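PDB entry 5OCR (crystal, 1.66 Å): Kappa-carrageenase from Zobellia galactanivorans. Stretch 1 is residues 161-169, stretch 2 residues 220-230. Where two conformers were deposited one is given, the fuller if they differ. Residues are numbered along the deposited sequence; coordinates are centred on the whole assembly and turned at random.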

# COMPACT_ATOMS: atom_id res chain seq x y z
N ASP A 161 -1.04 -9.00 4.61
CA ASP A 161 -2.45 -8.60 4.61
C ASP A 161 -2.79 -8.03 3.27
O ASP A 161 -1.96 -7.39 2.62
N LEU A 162 -4.02 -8.30 2.84
CA LEU A 162 -4.46 -7.98 1.51
C LEU A 162 -5.88 -7.42 1.66
O LEU A 162 -6.81 -7.93 1.06
N ASN A 163 -6.05 -6.28 2.34
CA ASN A 163 -7.39 -5.90 2.84
C ASN A 163 -8.11 -4.85 2.02
O ASN A 163 -7.47 -4.22 1.21
N LEU A 164 -9.44 -4.81 2.15
CA LEU A 164 -10.22 -3.73 1.55
C LEU A 164 -10.68 -2.74 2.62
O LEU A 164 -11.00 -3.14 3.74
N HIS A 165 -10.80 -1.47 2.24
CA HIS A 165 -11.24 -0.43 3.21
C HIS A 165 -12.20 0.45 2.44
O HIS A 165 -12.02 0.68 1.25
N ALA A 166 -13.25 0.91 3.12
CA ALA A 166 -14.09 1.95 2.50
C ALA A 166 -14.71 2.88 3.53
O ALA A 166 -14.76 2.60 4.68
N VAL A 167 -15.24 4.02 3.05
CA VAL A 167 -16.14 4.81 3.91
C VAL A 167 -17.42 4.87 3.11
O VAL A 167 -17.37 5.03 1.89
N VAL A 168 -18.55 4.65 3.79
CA VAL A 168 -19.88 4.60 3.14
C VAL A 168 -20.73 5.66 3.80
O VAL A 168 -20.66 5.80 5.04
N LYS A 169 -21.53 6.41 3.02
CA LYS A 169 -22.37 7.43 3.65
C LYS A 169 -23.54 6.75 4.39
O LYS A 169 -24.24 5.89 3.83
N GLU A 220 -3.60 -17.53 -7.00
CA GLU A 220 -4.72 -16.83 -6.30
C GLU A 220 -4.71 -17.09 -4.79
O GLU A 220 -4.71 -18.29 -4.35
N VAL A 221 -4.69 -16.05 -3.98
CA VAL A 221 -4.66 -16.22 -2.54
C VAL A 221 -5.93 -15.66 -1.86
O VAL A 221 -6.19 -15.97 -0.70
N ALA A 222 -6.77 -14.90 -2.57
CA ALA A 222 -7.95 -14.38 -1.93
C ALA A 222 -8.90 -13.87 -2.96
O ALA A 222 -8.47 -13.55 -4.07
N ARG A 223 -10.18 -13.80 -2.59
CA ARG A 223 -11.16 -13.21 -3.51
C ARG A 223 -12.30 -12.70 -2.69
O ARG A 223 -12.69 -13.36 -1.69
N LYS A 224 -12.85 -11.54 -3.08
CA LYS A 224 -13.99 -10.96 -2.35
C LYS A 224 -14.97 -10.34 -3.30
O LYS A 224 -14.59 -9.84 -4.37
N PRO A 225 -16.25 -10.35 -2.93
CA PRO A 225 -17.19 -9.61 -3.83
C PRO A 225 -16.90 -8.13 -3.85
O PRO A 225 -16.55 -7.58 -2.82
N ASN A 226 -17.15 -7.47 -4.99
CA ASN A 226 -16.84 -5.97 -5.06
C ASN A 226 -18.04 -5.17 -4.62
O ASN A 226 -18.91 -4.79 -5.43
N LYS A 227 -18.15 -4.96 -3.30
CA LYS A 227 -19.33 -4.30 -2.79
C LYS A 227 -19.24 -2.81 -2.99
O LYS A 227 -20.20 -2.19 -3.46
N TYR A 228 -18.11 -2.23 -2.61
CA TYR A 228 -18.02 -0.76 -2.51
C TYR A 228 -17.01 -0.15 -3.44
O TYR A 228 -17.00 1.06 -3.58
N TRP A 229 -16.13 -0.97 -4.06
CA TRP A 229 -14.88 -0.53 -4.68
C TRP A 229 -15.03 -0.23 -6.15
O TRP A 229 -14.44 -0.91 -7.05
N HIS A 230 -15.87 0.79 -6.39
CA HIS A 230 -16.24 1.17 -7.72
C HIS A 230 -15.88 2.59 -7.98
O HIS A 230 -16.46 3.17 -8.92

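The contact between the two stretches is mostly apolar, with one hydrogen bond across it. From Leu 162 to Val 168 the CA-to-CB bonds alternate. Those of Leu 162, Leu 164, Ala 166 and Val 168 point toward stretch 2, while those of Asn 163, His 165 and Val 167 point away.

Asp 161 lies out of reach of stretch 2, and its carboxylate is hydrogen-bonded elsewhere in the structure. Leu 162 has chi1 m, with chi2 between wells at 93°. Its CD2 lies 3.8 Å from CG2 of Val 221, which is also m.

Leu 164 (chi1 m, chi2 t) packs most closely on Trp 229. Leu 164 CB is 3.4 Å from Trp 229 CZ2. Leu 164 CD1 sits over one face of the indole, 3.8 Å from the centroid of the Trp 229 six-membered ring and 11° off its normal, a CH-pi contact. The same Leu 164 CD1 lies 4.0 Å from Lys 224 CB. Lys 224 starts toward stretch 1, but its end leads away and its NZ is hydrogen-bonded elsewhere in the structure.

The CA-to-CB bond of His 165 points away from stretch 2, and the residue contributes its backbone O instead. Trp 229 NE1 donates to His 165 O at 2.8 Å, with an N-H...O angle of 163°. The acceptor lies near the ring plane, at the indole edge, where the N-H points, and the angle shows the bond is nearly straight. Trp 229 has chi1 m and chi2 -86°. Its backbone is tied to the Asn 226 side chain: Trp 229 N donates to Asn 226 OD1 (2.9 Å), and Asn 226 ND2 donates to Trp 229 O (3.0 Å).

Ala 166 CB touches both aromatic residues, at 4.1 Å from Tyr 228 CB and 4.2 Å from Trp 229 CZ2. Val 168 (t) places CG2 over one face of the Tyr 228 ring (chi1 m), 3.7 Å from its centroid. Lys 169 is out of reach.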

# COMPACT_ATOMS: atom_id res chain seq x y z
CB ASP A 161 -2.62 -7.50 5.64
CG ASP A 161 -2.24 -7.99 7.05
OD1 ASP A 161 -2.82 -9.01 7.45
OD2 ASP A 161 -1.31 -7.43 7.70
CB LEU A 162 -4.37 -9.16 0.51
CG LEU A 162 -3.06 -9.99 0.57
CD1 LEU A 162 -3.21 -11.20 1.52
CD2 LEU A 162 -2.84 -10.55 -0.82
CB ASN A 163 -7.20 -5.23 4.21
CG ASN A 163 -6.72 -6.24 5.22
OD1 ASN A 163 -7.03 -7.42 5.10
ND2 ASN A 163 -6.09 -5.79 6.27
CB LEU A 164 -11.52 -4.28 0.99
CG LEU A 164 -11.28 -5.26 -0.17
CD1 LEU A 164 -12.55 -6.08 -0.49
CD2 LEU A 164 -10.66 -4.64 -1.38
CB HIS A 165 -10.11 0.47 3.68
CG HIS A 165 -8.99 -0.24 4.37
ND1 HIS A 165 -8.83 -0.21 5.74
CD2 HIS A 165 -7.95 -1.03 3.86
CE1 HIS A 165 -7.74 -0.94 6.07
NE2 HIS A 165 -7.20 -1.43 4.91
CB ALA A 166 -15.25 1.29 1.73
CB VAL A 167 -15.60 6.26 3.98
CG1 VAL A 167 -16.58 7.21 4.73
CG2 VAL A 167 -14.25 6.24 4.72
CB VAL A 168 -20.45 3.20 3.32
CG1 VAL A 168 -21.90 3.14 2.79
CG2 VAL A 168 -19.59 2.27 2.49
CB LYS A 169 -22.82 8.48 2.62
CG LYS A 169 -24.15 9.12 3.01
CD LYS A 169 -24.26 10.55 2.60
CE LYS A 169 -23.23 11.43 3.27
NZ LYS A 169 -23.29 12.55 2.33
CB GLU A 220 -6.09 -17.27 -6.87
CG GLU A 220 -7.24 -16.71 -6.04
CD GLU A 220 -8.63 -17.00 -6.68
OE1 GLU A 220 -8.72 -17.36 -7.86
OE2 GLU A 220 -9.66 -16.89 -6.00
CB VAL A 221 -3.42 -15.58 -1.87
CG1 VAL A 221 -2.14 -16.21 -2.39
CG2 VAL A 221 -3.38 -14.06 -2.10
CB ALA A 222 -7.66 -13.18 -1.02
CB ARG A 223 -11.58 -14.31 -4.50
CG ARG A 223 -12.76 -14.02 -5.39
CD ARG A 223 -13.15 -15.36 -6.08
NE ARG A 223 -12.13 -15.90 -6.98
CZ ARG A 223 -12.30 -16.12 -8.29
NH1 ARG A 223 -13.45 -15.76 -8.87
NH2 ARG A 223 -11.33 -16.65 -9.03
CB LYS A 224 -13.62 -9.84 -1.36
CG LYS A 224 -12.59 -10.17 -0.28
CD LYS A 224 -13.18 -11.08 0.75
CE LYS A 224 -12.45 -10.78 2.04
NZ LYS A 224 -12.51 -12.04 2.86
CB PRO A 225 -18.56 -9.75 -3.11
CG PRO A 225 -18.39 -11.04 -2.32
CD PRO A 225 -16.94 -11.04 -1.81
CB ASN A 226 -16.40 -5.60 -6.50
CG ASN A 226 -15.88 -4.19 -6.55
OD1 ASN A 226 -16.06 -3.50 -5.56
ND2 ASN A 226 -15.19 -3.80 -7.61
CB LYS A 227 -19.50 -4.60 -1.30
CG LYS A 227 -20.83 -4.25 -0.75
CD LYS A 227 -20.98 -5.13 0.52
CE LYS A 227 -22.11 -4.65 1.36
NZ LYS A 227 -22.00 -5.57 2.53
CB TYR A 228 -17.64 -0.39 -1.09
CG TYR A 228 -18.69 -0.75 -0.08
CD1 TYR A 228 -20.01 -0.34 -0.23
CD2 TYR A 228 -18.33 -1.49 1.07
CE1 TYR A 228 -20.99 -0.67 0.75
CE2 TYR A 228 -19.26 -1.81 2.03
CZ TYR A 228 -20.59 -1.45 1.86
OH TYR A 228 -21.50 -1.80 2.86
CB TRP A 229 -13.75 -1.56 -4.36
CG TRP A 229 -13.62 -1.61 -2.89
CD1 TRP A 229 -12.84 -0.77 -2.10
CD2 TRP A 229 -14.33 -2.50 -1.96
NE1 TRP A 229 -13.03 -1.05 -0.77
CE2 TRP A 229 -13.96 -2.07 -0.62
CE3 TRP A 229 -15.27 -3.57 -2.11
CZ2 TRP A 229 -14.51 -2.71 0.54
CZ3 TRP A 229 -15.82 -4.19 -0.93
CH2 TRP A 229 -15.43 -3.76 0.32
CB HIS A 230 -17.75 0.96 -7.98
CG HIS A 230 -18.21 -0.46 -7.64
ND1 HIS A 230 -18.02 -1.48 -8.47
CD2 HIS A 230 -18.84 -0.98 -6.51
CE1 HIS A 230 -18.53 -2.61 -7.95
NE2 HIS A 230 -19.00 -2.32 -6.74